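Local coordinates for protein Nrps/pks (Streptomyces albus, PDB 4OPF) that forms a ketosynthase domain of the AT-less polyketide synthase OzmH, which probably handles the growing acyl chain in oxazolomycin biosynthesis, at residues A[21-24]-A[25-28]; A[156-159]-A[160-164]. All coordinates share one frame; numbering follows the deposited sequence.

Overall arrangement
Both contacts are local turns at the start of a helix, and their centres lie 22 Å apart on opposite sides of the chain's centre. Interaction 1 (21-24 with 25-28) opens helix 24-33 and is partly buried: a carboxylate caps the helix's amino end while alanine, leucine and tyrosine pack beside it. Interaction 2 (156-159 with 160-164) opens helix 162-175, is buried, and is held mainly by serine hydroxyls and backbone groups, next to the second subunit. The two do not touch, their nearest atoms being about 11 Å apart, but side chains from both rest on helix 338-352.

Interaction 1 (A[21-24]-A[25-28]); sequences APDL and DAYW
Asp23 reaches its carboxylate forward to the first turn of the helix, and OD1 takes the amide hydrogen of Ala26 N at 2.9 Å. The bond is nearly straight, 165° at the hydrogen, and it meets OD1 almost along the C-O axis. What brings the carboxylate there is the first torsion: with chi1 at 65°, CG sits between the backbone N and the carbonyl carbon. The negative charge so placed at the amino end of a helix would probably interact favourably with its dipole, although Asp25 OD2 brings a like charge to 5.0 Å from Asp23 OD1. Behind the cap the helical bonds begin, with Tyr27 N on Asp23 O at 3.0 Å and Trp28 N on Leu24 O.

The apolar side chains meet on other flanks of the turn. Ala21 CB packs on the start of the Tyr27 side chain, 3.8 Å from Tyr27 CB, while Pro22 CD lies 3.6 Å from Ala26 CB. Tyr27 holds CG anti to its backbone N (chi1 -170°), which carries the ring away from the cap. Ala21 CB and Leu24 CD2 both approach this ring obliquely, on its CD1 and CD2 flanks respectively, Leu24 CD2 standing 4.2 Å from Tyr27 CD2. Farther out, Tyr27 OH is hydrogen-bonded to Ala341 O, and Ile344 of helix 338-352 receives both Leu24 and Tyr27. The whole is an aspartate N-cap, here starting helix 24-33 after the loop that leaves strand 9-17 of the ketosynthase fold.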
loop_
_atom_site.group_PDB
_atom_site.type_symbol
_atom_site.label_atom_id
_atom_site.label_comp_id
_atom_site.label_asym_id
_atom_site.label_seq_id
_atom_site.Cartn_x
_atom_site.Cartn_y
_atom_site.Cartn_z
ATOM N N ALA A 21 -8.719 -27.475 7.676
ATOM C CA ALA A 21 -8.540 -27.559 6.217
ATOM C C ALA A 21 -7.088 -27.345 5.774
ATOM O O ALA A 21 -6.731 -26.222 5.445
ATOM C CB ALA A 21 -9.446 -26.522 5.556
ATOM N N PRO A 22 -6.274 -28.420 5.718
ATOM C CA PRO A 22 -4.861 -28.309 5.354
ATOM C C PRO A 22 -4.540 -27.876 3.936
ATOM O O PRO A 22 -3.403 -27.529 3.670
ATOM C CB PRO A 22 -4.307 -29.748 5.542
ATOM C CG PRO A 22 -5.338 -30.467 6.363
ATOM C CD PRO A 22 -6.649 -29.820 6.030
ATOM N N ASP A 23 -5.511 -27.885 3.033
ATOM C CA ASP A 23 -5.304 -27.419 1.667
ATOM C C ASP A 23 -6.686 -27.053 1.132
ATOM O O ASP A 23 -7.673 -27.232 1.842
ATOM C CB ASP A 23 -4.596 -28.498 0.821
ATOM C CG ASP A 23 -5.462 -29.801 0.611
ATOM O OD1 ASP A 23 -6.714 -29.833 0.688
ATOM O OD2 ASP A 23 -4.868 -30.839 0.321
ATOM N N LEU A 24 -6.775 -26.541 -0.088
ATOM C CA LEU A 24 -8.005 -26.005 -0.604
ATOM C C LEU A 24 -9.078 -27.064 -0.918
ATOM O O LEU A 24 -10.254 -26.762 -0.947
ATOM C CB LEU A 24 -7.750 -25.143 -1.833
ATOM C CG LEU A 24 -6.991 -23.861 -1.471
ATOM C CD1 LEU A 24 -7.064 -22.898 -2.601
ATOM C CD2 LEU A 24 -7.476 -23.150 -0.211
ATOM N N ASP A 25 -8.677 -28.285 -1.184
ATOM C CA ASP A 25 -9.635 -29.337 -1.395
ATOM C C ASP A 25 -10.318 -29.641 -0.069
ATOM O O ASP A 25 -11.519 -29.815 -0.037
ATOM C CB ASP A 25 -8.946 -30.571 -2.009
ATOM C CG ASP A 25 -8.609 -30.367 -3.496
ATOM O OD1 ASP A 25 -9.128 -29.433 -4.140
ATOM O OD2 ASP A 25 -7.815 -31.143 -4.031
ATOM N N ALA A 26 -9.560 -29.679 1.022
ATOM C CA ALA A 26 -10.155 -29.873 2.313
ATOM C C ALA A 26 -11.001 -28.643 2.725
ATOM O O ALA A 26 -12.016 -28.771 3.396
ATOM C CB ALA A 26 -9.096 -30.221 3.359
ATOM N N TYR A 27 -10.584 -27.444 2.330
ATOM C CA TYR A 27 -11.351 -26.271 2.621
ATOM C C TYR A 27 -12.724 -26.351 1.904
ATOM O O TYR A 27 -13.744 -26.036 2.480
ATOM C CB TYR A 27 -10.556 -25.026 2.225
ATOM C CG TYR A 27 -11.101 -23.714 2.652
ATOM C CD1 TYR A 27 -11.545 -23.488 3.933
ATOM C CD2 TYR A 27 -11.089 -22.656 1.782
ATOM C CE1 TYR A 27 -12.038 -22.230 4.304
ATOM C CE2 TYR A 27 -11.491 -21.395 2.142
ATOM C CZ TYR A 27 -11.968 -21.181 3.409
ATOM O OH TYR A 27 -12.418 -19.897 3.705
ATOM N N TRP A 28 -12.734 -26.740 0.653
ATOM C CA TRP A 28 -13.955 -26.896 -0.077
ATOM C C TRP A 28 -14.841 -27.951 0.559
ATOM O O TRP A 28 -16.001 -27.726 0.692
ATOM C CB TRP A 28 -13.702 -27.252 -1.531
ATOM C CG TRP A 28 -14.978 -27.466 -2.273
ATOM C CD1 TRP A 28 -15.454 -28.655 -2.768
ATOM C CD2 TRP A 28 -15.999 -26.494 -2.517
ATOM N NE1 TRP A 28 -16.697 -28.450 -3.338
ATOM C CE2 TRP A 28 -17.036 -27.134 -3.217
ATOM C CE3 TRP A 28 -16.106 -25.127 -2.266
ATOM C CZ2 TRP A 28 -18.174 -26.469 -3.627
ATOM C CZ3 TRP A 28 -17.220 -24.440 -2.733
ATOM C CH2 TRP A 28 -18.246 -25.116 -3.365
#

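Interaction 2 (A[156-159]-A[160-164]); sequences VDTA and CSSAL
Ser162 OG is gripped between two backbone groups of the preceding loop: it accepts from Thr158 N at 2.7 Å and donates to Ala159 O at 2.6 Å. With chi1 at -63° the hydroxyl stands beside its own backbone N, and that N also donates to Ala159 O, from well above the carbonyl plane, so this oxygen takes two donors from one residue. A second hydroxyl does similar work next door, Ser161 OG donating to Thr158 O at 2.9 Å. The amide of Ser161 adds a weak bond to the same oxygen. An alanine in place of Ser162 would probably leave Thr158 N without its acceptor and Ala159 O with the amide alone, letting the loop shift against the helix start.

One shell out, Asp157 OD1 accepts from Ala159 N at 3.0 Å, closing an Asx turn, and is itself held by a salt bridge to Arg114. The turn brings the chain through Ala159 with a positive phi (59°) directly before Cys160. The run Asp-Thr-Ala-Cys-Ser-Ser matches the ketosynthase signature, in which the cysteine is the nucleophile of active relatives.

Val156 CG2 approaches Ser162 O at 3.5 Å. Val156 ends strand 153-156, bonded through its backbone to Val111 and Gly113, and beyond it Gln136 and Asn137 of the second subunit pack on Asp157 and Thr158. Cys160 touches His333, Thr401 on strand 401-408 meets Thr158 and Ser161, and Ala163 and Leu164 settle against helix 338-352 as helix 162-175 sets off.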
loop_
_atom_site.group_PDB
_atom_site.type_symbol
_atom_site.label_atom_id
_atom_site.label_comp_id
_atom_site.label_asym_id
_atom_site.label_seq_id
_atom_site.Cartn_x
_atom_site.Cartn_y
_atom_site.Cartn_z
ATOM N N VAL A 156 0.539 -4.760 4.222
ATOM C CA VAL A 156 -0.438 -3.888 4.847
ATOM C C VAL A 156 -1.069 -4.529 6.051
ATOM O O VAL A 156 -1.385 -5.714 6.054
ATOM C CB VAL A 156 -1.513 -3.400 3.858
ATOM C CG1 VAL A 156 -0.853 -2.509 2.826
ATOM C CG2 VAL A 156 -2.150 -4.527 3.126
ATOM N N ASP A 157 -1.263 -3.726 7.086
ATOM C CA ASP A 157 -2.055 -4.185 8.230
ATOM C C ASP A 157 -3.259 -3.241 8.522
ATOM O O ASP A 157 -3.077 -2.149 9.026
ATOM C CB ASP A 157 -1.185 -4.332 9.464
ATOM C CG ASP A 157 -1.995 -4.736 10.699
ATOM O OD1 ASP A 157 -3.250 -5.024 10.634
ATOM O OD2 ASP A 157 -1.312 -4.805 11.736
ATOM N N THR A 158 -4.452 -3.655 8.097
ATOM C CA THR A 158 -5.687 -2.913 8.371
ATOM C C THR A 158 -6.644 -3.910 8.984
ATOM O O THR A 158 -7.842 -3.906 8.700
ATOM C CB THR A 158 -6.312 -2.295 7.096
ATOM O OG1 THR A 158 -6.462 -3.285 6.092
ATOM C CG2 THR A 158 -5.477 -1.163 6.514
ATOM N N ALA A 159 -6.101 -4.752 9.858
ATOM C CA ALA A 159 -6.865 -5.754 10.620
ATOM C C ALA A 159 -7.581 -6.688 9.672
ATOM O O ALA A 159 -6.937 -7.212 8.722
ATOM C CB ALA A 159 -7.802 -5.077 11.631
ATOM N N CYS A 160 -8.900 -6.869 9.827
ATOM C CA CYS A 160 -9.591 -7.924 9.084
ATOM C C CYS A 160 -9.679 -7.631 7.601
ATOM O O CYS A 160 -9.838 -8.559 6.785
ATOM C CB CYS A 160 -10.994 -8.173 9.669
ATOM S SG CYS A 160 -12.125 -6.765 9.474
ATOM N N SER A 161 -9.554 -6.360 7.223
ATOM C CA SER A 161 -9.587 -6.000 5.807
ATOM C C SER A 161 -8.208 -6.049 5.111
ATOM O O SER A 161 -8.132 -5.805 3.932
ATOM C CB SER A 161 -10.212 -4.626 5.606
ATOM O OG SER A 161 -9.463 -3.677 6.326
ATOM N N SER A 162 -7.170 -6.458 5.809
ATOM C CA SER A 162 -5.788 -6.369 5.292
ATOM C C SER A 162 -5.626 -7.063 3.937
ATOM O O SER A 162 -5.028 -6.500 3.036
ATOM C CB SER A 162 -4.816 -6.994 6.249
ATOM O OG SER A 162 -4.809 -6.307 7.483
ATOM N N ALA A 163 -6.144 -8.268 3.803
ATOM C CA ALA A 163 -5.966 -9.010 2.543
ATOM C C ALA A 163 -6.724 -8.416 1.358
ATOM O O ALA A 163 -6.244 -8.478 0.217
ATOM C CB ALA A 163 -6.346 -10.481 2.705
ATOM N N LEU A 164 -7.911 -7.859 1.607
ATOM C CA LEU A 164 -8.618 -7.097 0.589
ATOM C C LEU A 164 -7.941 -5.791 0.253
ATOM O O LEU A 164 -7.938 -5.361 -0.928
ATOM C CB LEU A 164 -10.075 -6.828 0.975
ATOM C CG LEU A 164 -11.000 -8.032 1.083
ATOM C CD1 LEU A 164 -12.451 -7.587 1.149
ATOM C CD2 LEU A 164 -10.889 -8.836 -0.165
#